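Local atomic coordinates of odorant-binding protein 47 (Anopheles gambiae, PDB entry 3PM2), a protein that binds hydrophobic odorants such as indole and menthol and is thought to carry them through the aqueous fluid around olfactory sensory dendrites. Residues P22-P27 / K79-S84; S28-C33 / E58-S63; I72-L77 / A99-F104. One frame throughout, in Å; residues are numbered along the deposited sequence.

Interaction 1: residues P22-P27 / K79-S84. Unlike the reference sequence in segment 79-84: Asp83 (reference Ala).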
# COMPACT_ATOMS: atom_id res chain seq x y z
N PRO A 22 4.28 -5.99 9.88
CA PRO A 22 4.36 -4.65 10.48
C PRO A 22 3.32 -3.72 9.84
O PRO A 22 2.83 -3.98 8.72
CB PRO A 22 5.77 -4.20 10.12
CG PRO A 22 6.53 -5.47 9.93
CD PRO A 22 5.54 -6.32 9.20
N PHE A 23 2.97 -2.65 10.53
CA PHE A 23 2.01 -1.68 10.00
C PHE A 23 2.44 -0.27 10.35
O PHE A 23 3.23 -0.07 11.28
CB PHE A 23 0.59 -1.98 10.53
CG PHE A 23 0.46 -1.96 12.03
CD1 PHE A 23 0.25 -0.77 12.72
CD2 PHE A 23 0.47 -3.15 12.76
CE1 PHE A 23 0.11 -0.76 14.11
CE2 PHE A 23 0.33 -3.14 14.15
CZ PHE A 23 0.16 -1.95 14.82
N LEU A 24 1.87 0.70 9.65
CA LEU A 24 2.14 2.12 9.83
C LEU A 24 0.91 2.80 10.49
O LEU A 24 1.03 3.88 11.08
CB LEU A 24 2.46 2.66 8.41
CG LEU A 24 1.98 3.98 7.87
CD1 LEU A 24 2.85 4.40 6.73
CD2 LEU A 24 0.64 3.84 7.30
N VAL A 25 -0.27 2.16 10.39
CA VAL A 25 -1.54 2.67 10.90
C VAL A 25 -2.34 1.53 11.51
O VAL A 25 -2.30 0.43 11.00
CB VAL A 25 -2.32 3.37 9.74
CG1 VAL A 25 -3.82 3.40 9.96
CG2 VAL A 25 -1.83 4.79 9.54
N GLU A 26 -3.08 1.80 12.61
CA GLU A 26 -3.92 0.82 13.27
C GLU A 26 -5.10 0.45 12.33
O GLU A 26 -5.56 1.34 11.60
CB GLU A 26 -4.45 1.41 14.59
CG GLU A 26 -4.78 0.40 15.67
CD GLU A 26 -3.68 -0.52 16.18
OE1 GLU A 26 -2.61 -0.00 16.57
OE2 GLU A 26 -3.92 -1.75 16.26
N PRO A 27 -5.58 -0.82 12.31
CA PRO A 27 -6.68 -1.20 11.40
C PRO A 27 -7.90 -0.28 11.37
O PRO A 27 -8.48 -0.09 10.30
CB PRO A 27 -7.08 -2.60 11.88
CG PRO A 27 -5.84 -3.15 12.44
CD PRO A 27 -5.10 -2.00 13.06
N LYS A 79 10.00 5.36 11.85
CA LYS A 79 9.69 5.30 13.29
C LYS A 79 8.38 4.54 13.56
O LYS A 79 8.35 3.66 14.44
CB LYS A 79 9.65 6.72 13.88
CG LYS A 79 9.68 6.73 15.41
CD LYS A 79 9.93 8.13 15.97
CE LYS A 79 9.74 8.21 17.47
NZ LYS A 79 8.63 9.13 17.86
N LEU A 80 7.32 4.83 12.79
CA LEU A 80 6.02 4.16 12.93
C LEU A 80 6.09 2.68 12.60
O LEU A 80 5.58 1.88 13.38
CB LEU A 80 4.91 4.84 12.13
CG LEU A 80 4.42 6.16 12.67
CD1 LEU A 80 3.46 6.81 11.69
CD2 LEU A 80 3.77 6.00 14.06
N TYR A 81 6.69 2.31 11.44
CA TYR A 81 6.83 0.90 11.09
C TYR A 81 7.65 0.16 12.13
O TYR A 81 7.20 -0.86 12.63
CB TYR A 81 7.46 0.73 9.71
CG TYR A 81 6.45 0.67 8.60
CD1 TYR A 81 5.54 -0.37 8.51
CD2 TYR A 81 6.44 1.64 7.60
CE1 TYR A 81 4.60 -0.42 7.48
CE2 TYR A 81 5.50 1.62 6.58
CZ TYR A 81 4.60 0.58 6.51
OH TYR A 81 3.69 0.58 5.48
N LEU A 82 8.81 0.74 12.55
CA LEU A 82 9.65 0.13 13.58
C LEU A 82 8.95 -0.03 14.91
O LEU A 82 9.19 -1.02 15.61
CB LEU A 82 11.02 0.81 13.75
CG LEU A 82 12.06 0.61 12.64
CD1 LEU A 82 13.38 1.26 13.02
CD2 LEU A 82 12.29 -0.87 12.35
N ASP A 83 8.08 0.92 15.27
CA ASP A 83 7.25 0.78 16.47
C ASP A 83 6.43 -0.49 16.44
O ASP A 83 6.42 -1.19 17.37
CB ASP A 83 6.30 1.94 16.73
CG ASP A 83 5.51 1.81 18.12
OD1 ASP A 83 6.14 1.90 19.19
OD2 ASP A 83 4.26 1.68 18.14
N SER A 84 5.76 -0.77 15.33
CA SER A 84 4.95 -1.99 15.23
C SER A 84 5.77 -3.29 15.34
O SER A 84 5.24 -4.31 15.78
CB SER A 84 4.12 -2.00 13.94
OG SER A 84 4.94 -2.21 12.80
O HOH W 1 2.99 1.48 13.78

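Interaction 2: residues S28-C33 / E58-S63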
# COMPACT_ATOMS: atom_id res chain seq x y z
N SER A 28 -8.29 0.28 12.53
CA SER A 28 -9.45 1.17 12.63
C SER A 28 -9.27 2.41 11.74
O SER A 28 -10.17 2.75 10.96
CB SER A 28 -9.71 1.55 14.09
OG SER A 28 -10.55 2.68 14.22
N ALA A 29 -8.10 3.06 11.83
CA ALA A 29 -7.78 4.24 11.03
C ALA A 29 -7.70 3.88 9.53
O ALA A 29 -8.16 4.65 8.69
CB ALA A 29 -6.50 4.87 11.52
N PHE A 30 -7.20 2.69 9.21
CA PHE A 30 -7.15 2.24 7.83
C PHE A 30 -8.57 2.06 7.27
O PHE A 30 -8.85 2.48 6.14
CB PHE A 30 -6.36 0.93 7.70
CG PHE A 30 -6.29 0.49 6.26
CD1 PHE A 30 -5.33 1.00 5.41
CD2 PHE A 30 -7.23 -0.41 5.74
CE1 PHE A 30 -5.30 0.63 4.06
CE2 PHE A 30 -7.19 -0.78 4.39
CZ PHE A 30 -6.22 -0.25 3.57
N MET A 31 -9.47 1.41 8.05
CA MET A 31 -10.84 1.14 7.60
C MET A 31 -11.64 2.38 7.31
O MET A 31 -12.39 2.40 6.33
CB MET A 31 -11.57 0.17 8.54
CG MET A 31 -11.18 -1.29 8.29
SD MET A 31 -11.36 -1.89 6.57
CE MET A 31 -13.13 -1.60 6.28
N THR A 32 -11.43 3.45 8.11
CA THR A 32 -12.05 4.76 7.91
C THR A 32 -11.65 5.28 6.51
O THR A 32 -12.51 5.75 5.75
CB THR A 32 -11.60 5.71 9.03
OG1 THR A 32 -12.01 5.17 10.28
CG2 THR A 32 -12.15 7.12 8.87
N CYS A 33 -10.35 5.23 6.19
CA CYS A 33 -9.83 5.68 4.89
C CYS A 33 -10.32 4.83 3.74
O CYS A 33 -10.67 5.37 2.68
CB CYS A 33 -8.31 5.74 4.94
SG CYS A 33 -7.71 7.07 6.01
N GLU A 58 -3.46 8.30 0.56
CA GLU A 58 -3.21 9.68 1.00
C GLU A 58 -3.93 9.95 2.34
O GLU A 58 -3.36 10.59 3.22
CB GLU A 58 -3.62 10.68 -0.08
CG GLU A 58 -3.33 12.12 0.32
CD GLU A 58 -3.37 13.10 -0.84
OE1 GLU A 58 -2.61 12.89 -1.81
OE2 GLU A 58 -4.15 14.07 -0.77
N CYS A 59 -5.15 9.40 2.50
CA CYS A 59 -5.95 9.51 3.72
C CYS A 59 -5.16 8.90 4.91
O CYS A 59 -5.07 9.53 5.98
CB CYS A 59 -7.30 8.82 3.52
SG CYS A 59 -8.34 8.77 5.00
N VAL A 60 -4.57 7.68 4.71
CA VAL A 60 -3.78 6.97 5.70
C VAL A 60 -2.57 7.82 6.07
O VAL A 60 -2.26 7.98 7.25
CB VAL A 60 -3.35 5.56 5.21
CG1 VAL A 60 -2.29 4.96 6.12
CG2 VAL A 60 -4.55 4.61 5.10
N MET A 61 -1.89 8.37 5.08
CA MET A 61 -0.69 9.19 5.30
C MET A 61 -1.03 10.47 6.04
O MET A 61 -0.32 10.84 6.97
CB MET A 61 0.06 9.43 4.00
CG MET A 61 0.64 8.15 3.39
SD MET A 61 1.95 7.44 4.39
CE MET A 61 2.69 6.29 3.20
N ASN A 62 -2.18 11.08 5.70
CA ASN A 62 -2.66 12.28 6.41
C ASN A 62 -3.06 11.94 7.85
O ASN A 62 -2.82 12.76 8.75
CB ASN A 62 -3.83 12.95 5.65
CG ASN A 62 -3.40 13.83 4.49
OD1 ASN A 62 -2.33 14.45 4.49
ND2 ASN A 62 -4.27 13.98 3.49
N SER A 63 -3.60 10.71 8.10
CA SER A 63 -3.99 10.34 9.46
C SER A 63 -2.78 10.27 10.41
O SER A 63 -2.95 10.41 11.61
CB SER A 63 -4.78 9.03 9.49
OG SER A 63 -3.94 7.89 9.45

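Interaction 3: residues I72-L77 / A99-F104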
# COMPACT_ATOMS: atom_id res chain seq x y z
N ILE A 72 6.58 12.35 1.35
CA ILE A 72 6.35 11.47 2.51
C ILE A 72 7.54 11.61 3.45
O ILE A 72 8.68 11.61 3.00
CB ILE A 72 6.11 9.98 2.09
CG1 ILE A 72 4.85 9.82 1.18
CG2 ILE A 72 6.09 9.03 3.32
CD1 ILE A 72 3.43 10.15 1.88
N ASP A 73 7.27 11.78 4.76
CA ASP A 73 8.31 11.95 5.77
C ASP A 73 8.89 10.57 6.06
O ASP A 73 8.31 9.81 6.84
CB ASP A 73 7.71 12.61 7.02
CG ASP A 73 8.66 12.87 8.18
OD1 ASP A 73 9.76 12.27 8.21
OD2 ASP A 73 8.27 13.62 9.10
N ARG A 74 10.01 10.23 5.41
CA ARG A 74 10.65 8.92 5.59
C ARG A 74 11.08 8.63 7.04
O ARG A 74 10.94 7.50 7.51
CB ARG A 74 11.83 8.75 4.61
CG ARG A 74 12.48 7.39 4.71
CD ARG A 74 13.52 7.19 3.65
NE ARG A 74 14.22 5.93 3.88
CZ ARG A 74 14.99 5.33 2.99
NH1 ARG A 74 15.16 5.86 1.78
NH2 ARG A 74 15.58 4.19 3.29
N GLU A 75 11.59 9.64 7.75
CA GLU A 75 12.04 9.47 9.14
C GLU A 75 10.88 9.06 10.04
O GLU A 75 10.95 8.03 10.70
CB GLU A 75 12.75 10.74 9.65
CG GLU A 75 14.09 11.03 8.96
CD GLU A 75 14.02 11.38 7.47
OE1 GLU A 75 13.05 12.05 7.05
OE2 GLU A 75 14.92 10.92 6.72
N ALA A 76 9.77 9.82 10.00
CA ALA A 76 8.59 9.53 10.79
C ALA A 76 7.93 8.22 10.36
O ALA A 76 7.47 7.48 11.22
CB ALA A 76 7.60 10.68 10.70
N LEU A 77 7.90 7.92 9.03
CA LEU A 77 7.32 6.67 8.55
C LEU A 77 8.11 5.48 9.10
O LEU A 77 7.51 4.49 9.53
CB LEU A 77 7.27 6.63 7.01
CG LEU A 77 6.82 5.31 6.38
CD1 LEU A 77 6.02 5.56 5.15
CD2 LEU A 77 8.03 4.43 6.02
N ALA A 99 12.58 -3.04 3.20
CA ALA A 99 11.34 -2.74 2.47
C ALA A 99 11.19 -1.22 2.25
O ALA A 99 10.91 -0.80 1.13
CB ALA A 99 10.15 -3.28 3.23
N ILE A 100 11.46 -0.41 3.29
CA ILE A 100 11.38 1.06 3.21
C ILE A 100 12.40 1.60 2.20
O ILE A 100 12.04 2.42 1.35
CB ILE A 100 11.52 1.72 4.61
CG1 ILE A 100 10.36 1.34 5.54
CG2 ILE A 100 11.64 3.26 4.48
CD1 ILE A 100 10.61 1.64 7.02
N ASP A 101 13.63 1.10 2.26
CA ASP A 101 14.69 1.53 1.34
C ASP A 101 14.29 1.23 -0.12
O ASP A 101 14.40 2.10 -0.97
CB ASP A 101 16.02 0.86 1.70
CG ASP A 101 17.21 1.61 1.14
OD1 ASP A 101 17.33 2.83 1.43
OD2 ASP A 101 18.00 0.98 0.40
N GLY A 102 13.82 0.02 -0.37
CA GLY A 102 13.43 -0.41 -1.71
C GLY A 102 12.24 0.35 -2.27
O GLY A 102 12.21 0.63 -3.47
N CYS A 103 11.27 0.68 -1.41
CA CYS A 103 10.06 1.41 -1.83
C CYS A 103 10.33 2.86 -2.15
O CYS A 103 9.84 3.35 -3.16
CB CYS A 103 8.92 1.24 -0.82
SG CYS A 103 8.34 -0.48 -0.70
N PHE A 104 11.20 3.51 -1.36
CA PHE A 104 11.58 4.91 -1.61
C PHE A 104 12.46 4.99 -2.85
O PHE A 104 12.32 5.93 -3.64
CB PHE A 104 12.25 5.55 -0.37
CG PHE A 104 11.24 6.15 0.59
CD1 PHE A 104 10.79 7.46 0.44
CD2 PHE A 104 10.68 5.38 1.61
CE1 PHE A 104 9.82 8.00 1.30
CE2 PHE A 104 9.73 5.93 2.50
CZ PHE A 104 9.32 7.24 2.34
O HOH W 2 15.87 4.53 -0.57

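Interaction 1: residues P22-P27 / K79-S84
Phe23 and Ser84 hold the loop before helix 27-44 against helix 74-85 through one direct hydrogen bond: Phe23 N donates to Ser84 OG over 3.0 Å, with an N-H...O angle of 155°. The hydroxyl spends its own proton inside the helix, on a lone pair of Tyr81 O, so OG serves as acceptor and donor at once. With OG between the backbone N and the carbonyl carbon (chi1 72°), the serine reaches both partners. A second polar link runs through a water that donates to Phe23 O and Leu80 O, joining two carbonyls that cannot bond each other. Much of the rest is CH-pi and apolar. Ser84 CB sits over the centre of the Phe23 ring, 3.9 Å from its centroid. On the other side of the loop backbone, Leu24 CB lies over one face of the Tyr81 ring, 3.5 Å from Tyr81 CZ and offset toward the rim, while Leu24 CD1 reaches Tyr81 CE2. Pro22 CB meets the same ring at its edge, 4.2 Å from Tyr81 CD1. Leu138, Met141 and Leu145 of helix 133-147 also touch Tyr81, which places this ring in the interior of the helical bundle. The contact thus has two characters: serine and water satisfy polar groups of the irregular loop, which has no regular backbone pairing with the helix, and Pro22 and Leu24 pack their apolar groups on Tyr81.

Interaction 2: residues S28-C33 / E58-S63
The disulfide Cys33-Cys59 clamps helix 27-44 to helix 55-63, its SG atoms 2.1 Å apart and its chi3 -70°. The two half-cystines reach the bridge differently: Cys33 SG stands anti to its carbonyl carbon, beside the backbone N, whereas Cys59 SG stands anti to its backbone N. The short link brings Cys33 CB within 3.5 Å of Cys59 CB, and Cys33 SG also approaches Val60 N. It is one of six disulfides in this mainly helical C-plus odorant-binding protein, and it joins helix segments whose N-to-C directions differ by 138°, with axes 9.0 Å apart at closest approach. Beside the bridge the packing is apolar and is made largely by Val60 CG2. This methyl, anti to the carbonyl carbon, meets Phe30 CD1 at 3.7 Å, approaching the ring obliquely, and lies 3.9 Å from Cys33 CB; it sits between Phe30 and the Cys33 half of the bridge. Val60 is buried further by Leu24 and Val25 of the loop before helix 27-44 and by Leu138 of helix 133-147. At Ser63 the contact thins to Ala29 CB and Ser63 OG, 4.5 Å apart. That hydroxyl donates back to Val60 O within its own segment, the donor tilted out of the carbonyl plane.

Interaction 3: residues I72-L77 / A99-F104
Arg74 lays its extended side chain across the ring of Phe104 and ends on Asp101. CG is anti to the backbone N, and the extended run from CG to NE is what lays the methylenes in turn over a single ring face: Arg74 CB lies 3.7 Å from Phe104 CZ, CG is nearest CE2, and CD stands over the centre, 4.0 Å from the centroid. The two side chains run in opposite directions, and the guanidinium plane is only 19° from that of the ring. Beyond the ring, Arg74 NH2 donates to Asp101 OD1 at 2.9 Å in a nearly straight salt bridge, with an N-H...O angle of 176°. The oxygen lies in the guanidinium plane and uses its anti lone pair, although the carboxylate plane is turned 55° from the guanidinium. A water accepts from Arg74 NH1 and donates to both Asp101 OD1 and Asp101 O, closing a second route between the pair. Helix 74-85 and helix 92-109 are thereby joined near the N-terminal end of the first, where Asp73 is the N-cap and its OD1 accepts from Ala76 N. The Cys103-Cys140 disulfide ties the second to helix 133-147. Apolar groups meet the Phe104 ring at its edge: Ile72 CG2 is 3.8 Å from CZ, and Leu77 CD2 approaches CE2. The same methyl, Leu77 CD2, lies 3.9 Å from both CG1 and CD1 of Ile100. Ile100 CG2 also touches Arg74 NE, placing the isoleucine against both the start of the guanidinium group and the leucine. Met141 of helix 133-147 packs on Ile100.

Interactions 1 and 3 share helix 74-85: interaction 3 uses its start and interaction 1 its later turns, their centres about 12 Å apart. Interaction 2, on helices 27-44 and 55-63, is centred about 13 Å from interaction 1 and 17 Å from interaction 3. Along the chain, interaction 2 falls between the two segments of interaction 1 and closes before interaction 3 opens, while the segments of 1 and 3 alternate. Leu24 CD2 meets Val60 CG1 (3.4 Å) and Leu24 CD1 meets Leu77 CD1 (3.7 Å); Met61 CG packs on Ile72 CD1 (3.7 Å). This is consistent with a shared apolar interior, packed on helix 133-147, in an odorant-binding fold held by helices and disulfides.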